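Local coordinates for coat protein (Sulfolobus turreted icosahedral virus, PDB 2BBD), which is the major coat protein of an icosahedral archaeal virus, building the capsid shell around the genome, most probably as a double jelly roll, at residues I188-V193 with I200-L205; Y217-N220 with G224-N227; A252-N257 with V263-G268; I293-A298 with V305-V310. All blocks are in the same frame, centred on the assembly; numbering follows the deposited sequence.

Contact 1. Residues I188-V193 with I200-L205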
loop_
_atom_site.group_PDB
_atom_site.type_symbol
_atom_site.label_atom_id
_atom_site.label_comp_id
_atom_site.label_asym_id
_atom_site.label_seq_id
_atom_site.Cartn_x
_atom_site.Cartn_y
_atom_site.Cartn_z
ATOM N N ILE A 188 -3.927 7.893 -2.827
ATOM C CA ILE A 188 -4.656 9.107 -3.166
ATOM C C ILE A 188 -5.994 8.782 -3.808
ATOM O O ILE A 188 -6.063 8.100 -4.834
ATOM C CB ILE A 188 -3.844 9.982 -4.140
ATOM C CG1 ILE A 188 -2.455 10.244 -3.557
ATOM C CG2 ILE A 188 -4.582 11.299 -4.390
ATOM C CD1 ILE A 188 -1.550 11.003 -4.490
ATOM N N PRO A 189 -7.085 9.267 -3.204
ATOM C CA PRO A 189 -8.424 9.011 -3.732
ATOM C C PRO A 189 -8.884 10.067 -4.730
ATOM O O PRO A 189 -8.304 11.145 -4.821
ATOM C CB PRO A 189 -9.277 9.026 -2.479
ATOM C CG PRO A 189 -8.650 10.169 -1.698
ATOM C CD PRO A 189 -7.155 9.928 -1.883
ATOM N N THR A 190 -9.922 9.724 -5.486
ATOM C CA THR A 190 -10.547 10.632 -6.444
ATOM C C THR A 190 -12.020 10.250 -6.403
ATOM O O THR A 190 -12.416 9.170 -6.853
ATOM C CB THR A 190 -10.038 10.463 -7.888
ATOM O OG1 THR A 190 -8.644 10.796 -7.966
ATOM C CG2 THR A 190 -10.821 11.390 -8.812
ATOM N N PHE A 191 -12.829 11.138 -5.847
ATOM C CA PHE A 191 -14.243 10.874 -5.717
ATOM C C PHE A 191 -15.084 11.326 -6.903
ATOM O O PHE A 191 -14.694 12.200 -7.674
ATOM C CB PHE A 191 -14.765 11.528 -4.434
ATOM C CG PHE A 191 -13.953 11.177 -3.212
ATOM C CD1 PHE A 191 -13.880 9.864 -2.760
ATOM C CD2 PHE A 191 -13.224 12.161 -2.537
ATOM C CE1 PHE A 191 -13.084 9.528 -1.650
ATOM C CE2 PHE A 191 -12.429 11.837 -1.433
ATOM C CZ PHE A 191 -12.360 10.519 -0.991
ATOM N N ASN A 192 -16.230 10.672 -7.040
ATOM C CA ASN A 192 -17.213 10.985 -8.057
ATOM C C ASN A 192 -16.733 10.994 -9.496
ATOM O O ASN A 192 -17.014 11.933 -10.232
ATOM C CB ASN A 192 -17.856 12.329 -7.710
ATOM C CG ASN A 192 -18.145 12.464 -6.223
ATOM O OD1 ASN A 192 -18.813 11.617 -5.634
ATOM N ND2 ASN A 192 -17.637 13.531 -5.610
ATOM N N VAL A 193 -16.011 9.958 -9.901
ATOM C CA VAL A 193 -15.548 9.864 -11.277
ATOM C C VAL A 193 -16.726 9.338 -12.101
ATOM O O VAL A 193 -17.201 8.225 -11.879
ATOM C CB VAL A 193 -14.381 8.889 -11.411
ATOM C CG1 VAL A 193 -13.972 8.790 -12.878
ATOM C CG2 VAL A 193 -13.214 9.350 -10.542
ATOM N N ILE A 200 -11.443 8.962 -18.974
ATOM C CA ILE A 200 -11.487 10.362 -18.586
ATOM C C ILE A 200 -10.480 10.605 -17.463
ATOM O O ILE A 200 -10.108 9.684 -16.738
ATOM C CB ILE A 200 -12.897 10.768 -18.128
ATOM C CG1 ILE A 200 -13.271 10.036 -16.843
ATOM C CG2 ILE A 200 -13.909 10.445 -19.231
ATOM C CD1 ILE A 200 -14.586 10.479 -16.278
ATOM N N HIS A 201 -10.040 11.852 -17.339
ATOM C CA HIS A 201 -9.054 12.245 -16.340
ATOM C C HIS A 201 -9.422 11.950 -14.889
ATOM O O HIS A 201 -10.458 12.399 -14.395
ATOM C CB HIS A 201 -8.761 13.740 -16.460
ATOM C CG HIS A 201 -7.836 14.255 -15.399
ATOM N ND1 HIS A 201 -6.468 14.104 -15.469
ATOM C CD2 HIS A 201 -8.087 14.872 -14.220
ATOM C CE1 HIS A 201 -5.916 14.609 -14.379
ATOM N NE2 HIS A 201 -6.876 15.081 -13.606
ATOM N N VAL A 202 -8.560 11.200 -14.210
ATOM C CA VAL A 202 -8.761 10.888 -12.803
ATOM C C VAL A 202 -7.869 11.828 -11.972
ATOM O O VAL A 202 -8.364 12.603 -11.155
ATOM C CB VAL A 202 -8.384 9.432 -12.495
ATOM C CG1 VAL A 202 -8.649 9.130 -11.026
ATOM C CG2 VAL A 202 -9.180 8.489 -13.395
ATOM N N ALA A 203 -6.560 11.764 -12.200
ATOM C CA ALA A 203 -5.611 12.610 -11.478
ATOM C C ALA A 203 -4.270 12.716 -12.195
ATOM O O ALA A 203 -3.996 11.973 -13.139
ATOM C CB ALA A 203 -5.385 12.055 -10.060
ATOM N N TYR A 204 -3.440 13.650 -11.736
ATOM C CA TYR A 204 -2.095 13.835 -12.282
ATOM C C TYR A 204 -1.136 13.213 -11.281
ATOM O O TYR A 204 -1.399 13.228 -10.079
ATOM C CB TYR A 204 -1.748 15.322 -12.416
ATOM C CG TYR A 204 -2.549 16.075 -13.457
ATOM C CD1 TYR A 204 -2.319 15.886 -14.822
ATOM C CD2 TYR A 204 -3.536 16.980 -13.071
ATOM C CE1 TYR A 204 -3.063 16.586 -15.779
ATOM C CE2 TYR A 204 -4.277 17.680 -14.010
ATOM C CZ TYR A 204 -4.041 17.480 -15.360
ATOM O OH TYR A 204 -4.807 18.165 -16.279
ATOM N N LEU A 205 -0.044 12.641 -11.769
ATOM C CA LEU A 205 0.947 12.069 -10.865
ATOM C C LEU A 205 1.832 13.238 -10.456
ATOM O O LEU A 205 2.306 13.985 -11.311
ATOM C CB LEU A 205 1.813 11.022 -11.567
ATOM C CG LEU A 205 1.156 9.881 -12.343
ATOM C CD1 LEU A 205 2.165 8.752 -12.468
ATOM C CD2 LEU A 205 -0.102 9.402 -11.644
HETATM O O HOH W 1 -7.954 13.671 -8.596
#
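Ile-200 and Val-193 close one end of this gap between strands 188-193 and 200-204, which run roughly antiparallel, at 148°, but share no direct hydrogen bond. The two side chains slide past each other in opposite directions, and Ile-200 CD1 comes to rest 3.8 Å from Val-193 CG1. His-201 starts away from the strand, and its ND1 is hydrogen-bonded to Glu-294. Val-202 then carries the centre of the contact. It lays CG1, a methyl that its chi1 of -178° holds opposite the backbone N, against Thr-190, 3.5 Å from OG1 and 3.7 Å from CB. The hydroxyl of Thr-190 is also tied to the opposite backbone through a water, which lies 3.0 Å from Thr-190 OG1 and donates to Val-202 O at 2.8 Å. The water is a polar link between strands that otherwise meet mainly through methyl groups. Ala-203 adds only a loose approach, its CB 4.1 Å from Thr-190 OG1. Val-202 and Ala-203 form a classic beta bulge opposite Tyr-295, a break in the regular pairing just where the threonine and the water sit. In the fold, strand 182-193 lies inside its sheet, between 72-78 and 303-313, while 200-204 is the outermost strand of the other sheet within this chain, beside 293-299; the contact ties that edge to the interior of the first sheet.

Contact 2. Residues Y217-N220 with G224-N227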
loop_
_atom_site.group_PDB
_atom_site.type_symbol
_atom_site.label_atom_id
_atom_site.label_comp_id
_atom_site.label_asym_id
_atom_site.label_seq_id
_atom_site.Cartn_x
_atom_site.Cartn_y
_atom_site.Cartn_z
ATOM N N TYR A 217 -8.073 0.676 -7.627
ATOM C CA TYR A 217 -9.291 -0.074 -7.384
ATOM C C TYR A 217 -10.439 0.911 -7.345
ATOM O O TYR A 217 -10.263 2.072 -6.983
ATOM C CB TYR A 217 -9.230 -0.921 -6.108
ATOM C CG TYR A 217 -8.961 -0.176 -4.827
ATOM C CD1 TYR A 217 -7.665 0.183 -4.469
ATOM C CD2 TYR A 217 -9.996 0.114 -3.943
ATOM C CE1 TYR A 217 -7.401 0.807 -3.251
ATOM C CE2 TYR A 217 -9.745 0.745 -2.715
ATOM C CZ TYR A 217 -8.441 1.084 -2.376
ATOM O OH TYR A 217 -8.173 1.688 -1.162
ATOM N N VAL A 218 -11.610 0.439 -7.748
ATOM C CA VAL A 218 -12.789 1.280 -7.833
ATOM C C VAL A 218 -13.954 0.779 -6.981
ATOM O O VAL A 218 -14.224 -0.414 -6.919
ATOM C CB VAL A 218 -13.215 1.391 -9.317
ATOM C CG1 VAL A 218 -14.355 2.343 -9.462
ATOM C CG2 VAL A 218 -12.024 1.856 -10.149
ATOM N N ILE A 219 -14.644 1.705 -6.331
ATOM C CA ILE A 219 -15.764 1.347 -5.475
ATOM C C ILE A 219 -17.105 1.792 -6.048
ATOM O O ILE A 219 -17.308 2.967 -6.372
ATOM C CB ILE A 219 -15.623 1.981 -4.067
ATOM C CG1 ILE A 219 -14.314 1.540 -3.405
ATOM C CG2 ILE A 219 -16.818 1.592 -3.205
ATOM C CD1 ILE A 219 -14.174 0.045 -3.192
ATOM N N ASN A 220 -18.020 0.836 -6.152
ATOM C CA ASN A 220 -19.374 1.072 -6.651
ATOM C C ASN A 220 -20.247 1.208 -5.393
ATOM O O ASN A 220 -20.132 0.399 -4.469
ATOM C CB ASN A 220 -19.800 -0.130 -7.510
ATOM C CG ASN A 220 -21.227 -0.033 -8.017
ATOM O OD1 ASN A 220 -22.185 -0.114 -7.245
ATOM N ND2 ASN A 220 -21.375 0.122 -9.330
ATOM N N GLY A 224 -19.876 -2.221 -3.977
ATOM C CA GLY A 224 -18.574 -2.001 -3.366
ATOM C C GLY A 224 -17.421 -2.244 -4.327
ATOM O O GLY A 224 -17.453 -1.805 -5.484
ATOM N N ILE A 225 -16.404 -2.959 -3.857
ATOM C CA ILE A 225 -15.234 -3.253 -4.678
ATOM C C ILE A 225 -15.454 -4.470 -5.590
ATOM O O ILE A 225 -14.635 -4.760 -6.457
ATOM C CB ILE A 225 -13.991 -3.493 -3.780
ATOM C CG1 ILE A 225 -12.706 -3.310 -4.588
ATOM C CG2 ILE A 225 -14.043 -4.901 -3.187
ATOM C CD1 ILE A 225 -11.453 -3.240 -3.719
ATOM N N ASN A 226 -16.554 -5.188 -5.387
ATOM C CA ASN A 226 -16.844 -6.357 -6.219
ATOM C C ASN A 226 -17.733 -5.935 -7.378
ATOM O O ASN A 226 -18.927 -6.213 -7.389
ATOM C CB ASN A 226 -17.537 -7.444 -5.399
ATOM C CG ASN A 226 -16.668 -7.946 -4.273
ATOM O OD1 ASN A 226 -15.547 -8.404 -4.498
ATOM N ND2 ASN A 226 -17.171 -7.848 -3.050
ATOM N N ASN A 227 -17.130 -5.256 -8.346
ATOM C CA ASN A 227 -17.844 -4.761 -9.513
ATOM C C ASN A 227 -16.917 -4.900 -10.714
ATOM O O ASN A 227 -15.739 -5.205 -10.564
ATOM C CB ASN A 227 -18.184 -3.287 -9.309
ATOM C CG ASN A 227 -16.939 -2.398 -9.327
ATOM O OD1 ASN A 227 -16.350 -2.151 -10.384
ATOM N ND2 ASN A 227 -16.523 -1.935 -8.152
#
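Ile-225 CD1 approaches the Tyr-217 ring obliquely, 3.7 Å from Tyr-217 CD2, while Tyr-306 meets the same ring with the planes about 20° apart; the phenol oxygen is hydrogen-bonded to Glu-187. Among the other flat groups, the carboxamide of Asn-227 holds two carbonyl oxygens close to its own plane. Its ND2 donates to Val-218 O at 3.0 Å, approaching from above that carbonyl's plane, and to Gly-224 O at 2.8 Å, this time within the carbonyl plane. At the other corner of the amide, OD1 accepts from the backbone of Asp-229. Asn-227 CG stands between the backbone N and carbonyl carbon (chi1 69°), a rotation that brings ND2 to Val-218 O and Gly-224 O. Gly-224 O takes a second, nearly straight bond from Asn-220 N (2.8 Å, 174°); the return bond, Gly-224 N to Asn-220 O, is bent and weak. Together they make a single antiparallel hydrogen-bonded pair. Next to this pair, Ile-219 crosses Ile-225 obliquely, CD1 3.6 Å from Ile-225 CB. Within the turn, Asn-220 OD1 accepts from the backbone N of Thr-222 and of Ser-223. The loop that leads from strand 210-219 to strand 230-237 of the other sheet has a single backbone bridge here, and asparagine amides supply much of the remaining hydrogen bonding: two donors grip Gly-224 O, and the partners at both ends of the Asn-227 amide probably fix its rotation.

Contact 3. Residues A252-N257 with V263-G268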
loop_
_atom_site.group_PDB
_atom_site.type_symbol
_atom_site.label_atom_id
_atom_site.label_comp_id
_atom_site.label_asym_id
_atom_site.label_seq_id
_atom_site.Cartn_x
_atom_site.Cartn_y
_atom_site.Cartn_z
ATOM N N ALA A 252 -7.147 -6.731 -19.997
ATOM C CA ALA A 252 -5.781 -6.960 -20.451
ATOM C C ALA A 252 -4.802 -6.618 -19.339
ATOM O O ALA A 252 -3.751 -7.238 -19.211
ATOM C CB ALA A 252 -5.484 -6.115 -21.684
ATOM N N LEU A 253 -5.153 -5.624 -18.534
ATOM C CA LEU A 253 -4.293 -5.221 -17.437
ATOM C C LEU A 253 -4.313 -6.348 -16.398
ATOM O O LEU A 253 -3.260 -6.771 -15.906
ATOM C CB LEU A 253 -4.808 -3.906 -16.850
ATOM C CG LEU A 253 -3.948 -3.103 -15.883
ATOM C CD1 LEU A 253 -2.570 -2.820 -16.479
ATOM C CD2 LEU A 253 -4.690 -1.804 -15.560
ATOM N N GLN A 254 -5.507 -6.852 -16.088
ATOM C CA GLN A 254 -5.633 -7.935 -15.116
ATOM C C GLN A 254 -4.947 -9.203 -15.625
ATOM O O GLN A 254 -4.449 -10.001 -14.832
ATOM C CB GLN A 254 -7.108 -8.235 -14.804
ATOM C CG GLN A 254 -7.898 -7.043 -14.246
ATOM C CD GLN A 254 -9.174 -7.460 -13.522
ATOM O OE1 GLN A 254 -9.954 -8.266 -14.029
ATOM N NE2 GLN A 254 -9.392 -6.900 -12.335
ATOM N N ALA A 255 -4.920 -9.390 -16.943
ATOM C CA ALA A 255 -4.269 -10.565 -17.524
ATOM C C ALA A 255 -2.765 -10.434 -17.327
ATOM O O ALA A 255 -2.073 -11.416 -17.061
ATOM C CB ALA A 255 -4.601 -10.675 -19.012
ATOM N N GLU A 256 -2.271 -9.209 -17.466
ATOM C CA GLU A 256 -0.856 -8.900 -17.289
ATOM C C GLU A 256 -0.454 -9.158 -15.834
ATOM O O GLU A 256 0.632 -9.679 -15.572
ATOM C CB GLU A 256 -0.590 -7.434 -17.648
ATOM C CG GLU A 256 0.877 -7.035 -17.601
ATOM C CD GLU A 256 1.134 -5.664 -18.198
ATOM O OE1 GLU A 256 0.672 -4.659 -17.625
ATOM O OE2 GLU A 256 1.804 -5.589 -19.253
ATOM N N ASN A 257 -1.333 -8.780 -14.903
ATOM C CA ASN A 257 -1.103 -8.985 -13.468
ATOM C C ASN A 257 -1.057 -10.483 -13.177
ATOM O O ASN A 257 -0.246 -10.946 -12.374
ATOM C CB ASN A 257 -2.235 -8.369 -12.639
ATOM C CG ASN A 257 -2.284 -6.859 -12.732
ATOM O OD1 ASN A 257 -3.273 -6.242 -12.337
ATOM N ND2 ASN A 257 -1.217 -6.252 -13.247
ATOM N N VAL A 263 -1.479 -14.803 -9.993
ATOM C CA VAL A 263 -2.692 -14.901 -9.204
ATOM C C VAL A 263 -3.804 -14.153 -9.932
ATOM O O VAL A 263 -3.549 -13.181 -10.647
ATOM C CB VAL A 263 -2.480 -14.302 -7.776
ATOM C CG1 VAL A 263 -2.279 -12.806 -7.862
ATOM C CG2 VAL A 263 -3.659 -14.638 -6.887
ATOM N N ALA A 264 -5.034 -14.628 -9.766
ATOM C CA ALA A 264 -6.187 -14.002 -10.388
ATOM C C ALA A 264 -6.418 -12.651 -9.707
ATOM O O ALA A 264 -5.879 -12.397 -8.627
ATOM C CB ALA A 264 -7.414 -14.895 -10.228
ATOM N N PRO A 265 -7.226 -11.771 -10.325
ATOM C CA PRO A 265 -7.530 -10.438 -9.783
ATOM C C PRO A 265 -8.194 -10.481 -8.408
ATOM O O PRO A 265 -8.992 -11.371 -8.127
ATOM C CB PRO A 265 -8.476 -9.836 -10.829
ATOM C CG PRO A 265 -8.149 -10.593 -12.085
ATOM C CD PRO A 265 -7.956 -11.999 -11.583
ATOM N N TYR A 266 -7.867 -9.507 -7.562
ATOM C CA TYR A 266 -8.464 -9.417 -6.233
ATOM C C TYR A 266 -9.982 -9.292 -6.420
ATOM O O TYR A 266 -10.772 -9.828 -5.643
ATOM C CB TYR A 266 -7.909 -8.198 -5.497
ATOM C CG TYR A 266 -8.506 -8.008 -4.139
ATOM C CD1 TYR A 266 -8.117 -8.809 -3.061
ATOM C CD2 TYR A 266 -9.489 -7.041 -3.929
ATOM C CE1 TYR A 266 -8.697 -8.643 -1.807
ATOM C CE2 TYR A 266 -10.069 -6.872 -2.682
ATOM C CZ TYR A 266 -9.669 -7.673 -1.626
ATOM O OH TYR A 266 -10.248 -7.481 -0.396
ATOM N N SER A 267 -10.378 -8.559 -7.455
ATOM C CA SER A 267 -11.781 -8.408 -7.818
ATOM C C SER A 267 -11.795 -7.864 -9.237
ATOM O O SER A 267 -10.739 -7.591 -9.811
ATOM C CB SER A 267 -12.532 -7.451 -6.887
ATOM O OG SER A 267 -12.187 -6.102 -7.142
ATOM N N GLY A 268 -12.979 -7.706 -9.807
ATOM C CA GLY A 268 -13.050 -7.177 -11.151
ATOM C C GLY A 268 -12.764 -5.688 -11.188
ATOM O O GLY A 268 -12.699 -5.105 -12.263
HETATM O O HOH W 2 -4.472 -10.633 -11.921
#
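Direct hydrogen bonding between helix segment 252-257 and loop 263-268 rests on Gln-254, whose NE2 donates to Ser-267 O at 2.9 Å. The nitrogen lies in the plane of that carbonyl, but the N-H...O angle is a modest 138°, and the oxygen sits 19° out of the glutamine's amide plane. NE2 also donates to Ser-270 O, so one amide nitrogen ties the helix to two backbone carbonyls around the entry to the next strand. Water adds a second polar link: one molecule lies 3.0 Å from Gln-254 O and 3.0 Å from Val-263 O. Since this water has more acceptors around it than protons to give, it may not serve both carbonyls at once. Van der Waals packing comes from Pro-265, which crosses the glutamine side chain at about a right angle. Its CG rests 3.7 Å from Gln-254 CB and 3.5 Å from OE1, and its CB lies 3.4 Å from NE2, so the pyrrolidine ring spans the length of the amide. Gln-254 is extended beyond CG (chi2 -161°), which carries the amide past the proline to Ser-267. Asn-257, one turn further along, sends ND2 to Ile-272 O. Helix 250-261 thus lies against the start of strand 270-284, where Leu-253 packs on Ala-271 and Ile-273, while Val-263, Pro-265 and Tyr-266 of the loop also touch helix 79-89.

Contact 4. Residues I293-A298 with V305-V310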
loop_
_atom_site.group_PDB
_atom_site.type_symbol
_atom_site.label_atom_id
_atom_site.label_comp_id
_atom_site.label_asym_id
_atom_site.label_seq_id
_atom_site.Cartn_x
_atom_site.Cartn_y
_atom_site.Cartn_z
ATOM N N ILE A 293 1.587 14.319 -16.333
ATOM C CA ILE A 293 1.177 12.950 -16.598
ATOM C C ILE A 293 -0.051 12.636 -15.757
ATOM O O ILE A 293 -0.065 12.852 -14.546
ATOM C CB ILE A 293 2.303 11.949 -16.276
ATOM C CG1 ILE A 293 3.594 12.377 -16.987
ATOM C CG2 ILE A 293 1.904 10.557 -16.747
ATOM C CD1 ILE A 293 4.773 11.425 -16.782
ATOM N N GLU A 294 -1.088 12.137 -16.421
ATOM C CA GLU A 294 -2.350 11.799 -15.780
ATOM C C GLU A 294 -2.700 10.342 -16.024
ATOM O O GLU A 294 -2.195 9.721 -16.964
ATOM C CB GLU A 294 -3.472 12.651 -16.377
ATOM C CG GLU A 294 -3.519 12.562 -17.909
ATOM C CD GLU A 294 -4.796 13.108 -18.531
ATOM O OE1 GLU A 294 -5.392 14.059 -17.976
ATOM O OE2 GLU A 294 -5.197 12.592 -19.598
ATOM N N TYR A 295 -3.549 9.787 -15.165
ATOM C CA TYR A 295 -4.025 8.430 -15.387
ATOM C C TYR A 295 -5.535 8.612 -15.550
ATOM O O TYR A 295 -6.158 9.406 -14.840
ATOM C CB TYR A 295 -3.634 7.481 -14.240
ATOM C CG TYR A 295 -4.500 7.476 -13.001
ATOM C CD1 TYR A 295 -5.626 6.664 -12.918
ATOM C CD2 TYR A 295 -4.143 8.226 -11.877
ATOM C CE1 TYR A 295 -6.377 6.593 -11.746
ATOM C CE2 TYR A 295 -4.882 8.161 -10.706
ATOM C CZ TYR A 295 -5.995 7.346 -10.645
ATOM O OH TYR A 295 -6.738 7.294 -9.488
ATOM N N ASP A 296 -6.102 7.916 -16.532
ATOM C CA ASP A 296 -7.521 8.028 -16.851
ATOM C C ASP A 296 -8.219 6.680 -16.825
ATOM O O ASP A 296 -7.602 5.640 -17.060
ATOM C CB ASP A 296 -7.684 8.633 -18.250
ATOM C CG ASP A 296 -6.786 9.838 -18.479
ATOM O OD1 ASP A 296 -6.267 9.982 -19.605
ATOM O OD2 ASP A 296 -6.605 10.644 -17.543
ATOM N N LEU A 297 -9.518 6.707 -16.559
ATOM C CA LEU A 297 -10.294 5.482 -16.522
ATOM C C LEU A 297 -11.627 5.592 -17.253
ATOM O O LEU A 297 -12.202 6.672 -17.377
ATOM C CB LEU A 297 -10.563 5.059 -15.076
ATOM C CG LEU A 297 -9.391 4.679 -14.165
ATOM C CD1 LEU A 297 -9.937 4.406 -12.759
ATOM C CD2 LEU A 297 -8.654 3.449 -14.711
ATOM N N ALA A 298 -12.091 4.453 -17.755
ATOM C CA ALA A 298 -13.383 4.364 -18.413
ATOM C C ALA A 298 -14.170 3.509 -17.440
ATOM O O ALA A 298 -13.783 2.370 -17.166
ATOM C CB ALA A 298 -13.263 3.659 -19.762
ATOM N N VAL A 305 -12.631 6.379 -7.012
ATOM C CA VAL A 305 -11.396 5.712 -7.386
ATOM C C VAL A 305 -10.280 5.878 -6.359
ATOM O O VAL A 305 -10.083 6.957 -5.801
ATOM C CB VAL A 305 -10.890 6.249 -8.747
ATOM C CG1 VAL A 305 -9.662 5.459 -9.204
ATOM C CG2 VAL A 305 -12.028 6.186 -9.787
ATOM N N TYR A 306 -9.536 4.803 -6.142
ATOM C CA TYR A 306 -8.431 4.819 -5.199
ATOM C C TYR A 306 -7.143 4.380 -5.851
ATOM O O TYR A 306 -7.073 3.318 -6.465
ATOM C CB TYR A 306 -8.761 3.923 -4.017
ATOM C CG TYR A 306 -9.948 4.450 -3.268
ATOM C CD1 TYR A 306 -9.809 5.494 -2.354
ATOM C CD2 TYR A 306 -11.224 3.962 -3.530
ATOM C CE1 TYR A 306 -10.911 6.035 -1.725
ATOM C CE2 TYR A 306 -12.331 4.496 -2.915
ATOM C CZ TYR A 306 -12.175 5.534 -2.011
ATOM O OH TYR A 306 -13.288 6.076 -1.413
ATOM N N SER A 307 -6.124 5.221 -5.717
ATOM C CA SER A 307 -4.826 4.940 -6.296
ATOM C C SER A 307 -3.732 4.865 -5.224
ATOM O O SER A 307 -3.433 5.855 -4.546
ATOM C CB SER A 307 -4.477 6.023 -7.312
ATOM O OG SER A 307 -3.187 5.823 -7.841
ATOM N N LEU A 308 -3.150 3.683 -5.073
ATOM C CA LEU A 308 -2.076 3.479 -4.107
ATOM C C LEU A 308 -0.768 3.435 -4.890
ATOM O O LEU A 308 -0.498 2.485 -5.643
ATOM C CB LEU A 308 -2.290 2.175 -3.332
ATOM C CG LEU A 308 -1.366 1.916 -2.132
ATOM C CD1 LEU A 308 -1.961 0.816 -1.264
ATOM C CD2 LEU A 308 0.016 1.526 -2.604
ATOM N N TYR A 309 0.036 4.475 -4.709
ATOM C CA TYR A 309 1.318 4.597 -5.397
ATOM C C TYR A 309 2.520 4.007 -4.680
ATOM O O TYR A 309 2.899 4.451 -3.592
ATOM C CB TYR A 309 1.607 6.064 -5.673
ATOM C CG TYR A 309 0.659 6.685 -6.655
ATOM C CD1 TYR A 309 0.731 6.372 -8.008
ATOM C CD2 TYR A 309 -0.290 7.610 -6.238
ATOM C CE1 TYR A 309 -0.115 6.976 -8.920
ATOM C CE2 TYR A 309 -1.140 8.217 -7.137
ATOM C CZ TYR A 309 -1.048 7.900 -8.476
ATOM O OH TYR A 309 -1.877 8.518 -9.373
ATOM N N VAL A 310 3.124 2.999 -5.286
ATOM C CA VAL A 310 4.310 2.426 -4.696
ATOM C C VAL A 310 5.470 3.161 -5.361
ATOM O O VAL A 310 5.912 2.787 -6.446
ATOM C CB VAL A 310 4.411 0.918 -4.960
ATOM C CG1 VAL A 310 5.696 0.388 -4.374
ATOM C CG2 VAL A 310 3.213 0.197 -4.332
#
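Tyr-295 CG stands between its backbone N and carbonyl carbon (chi1 82°), and this rotation sends the phenol across the gap to Ser-307, Val-305 and Tyr-309. From the opposite strand Tyr-309, with CG anti to its carbonyl carbon (chi1 -67°), swings its own hydroxyl toward the incoming ring. Tyr-309 OH comes obliquely to within 3.3 Å of Tyr-295 CE2. Tyr-295 OH is set between Ser-307 CB, at 3.4 Å, and Val-305 CG1, at 3.5 Å, the methyl lying at the ring's edge near its plane. Farther along the strands, Leu-297 and Val-305 meet tip to tip, CD1 to CG1 at 3.7 Å. The serine hydroxyl is buried but answered by Gln-214, and the Tyr-309 ring meets Tyr-211 edge-to-face. The two strand segments pass 10.5 Å apart at 141°, too far for backbone pairing, and touch through side chains alone. Such packing across the interior of a sandwich, between consecutive strands 293-299 and 303-313 that belong to opposite sheets, is characteristic of the viral jelly roll.

How the contacts relate
Contacts 1 and 4, with centres 6 Å apart, bridge the same two sheets: strand 182-193 adjoins 303-313 in one, and 200-204 adjoins 293-299 in the other. A probable hydrogen bond, Ile-188 N to Ser-307 O at 2.7 Å, joins them. Contact 2 extends from this sandwich at the end of strand 210-219, where Tyr-217 O lies 2.9 Å from Tyr-306 N. Contact 3, centred 14 Å from contact 2, meets it through Ile-225 O and Ser-267 OG. Methylpentanediol, probably from the crystallisation liquor, is bound about 3 Å from the Tyr-217 side chain, and in contact 3 Tyr-266 O is hydrogen-bonded to O4 of bound methylpentanediol.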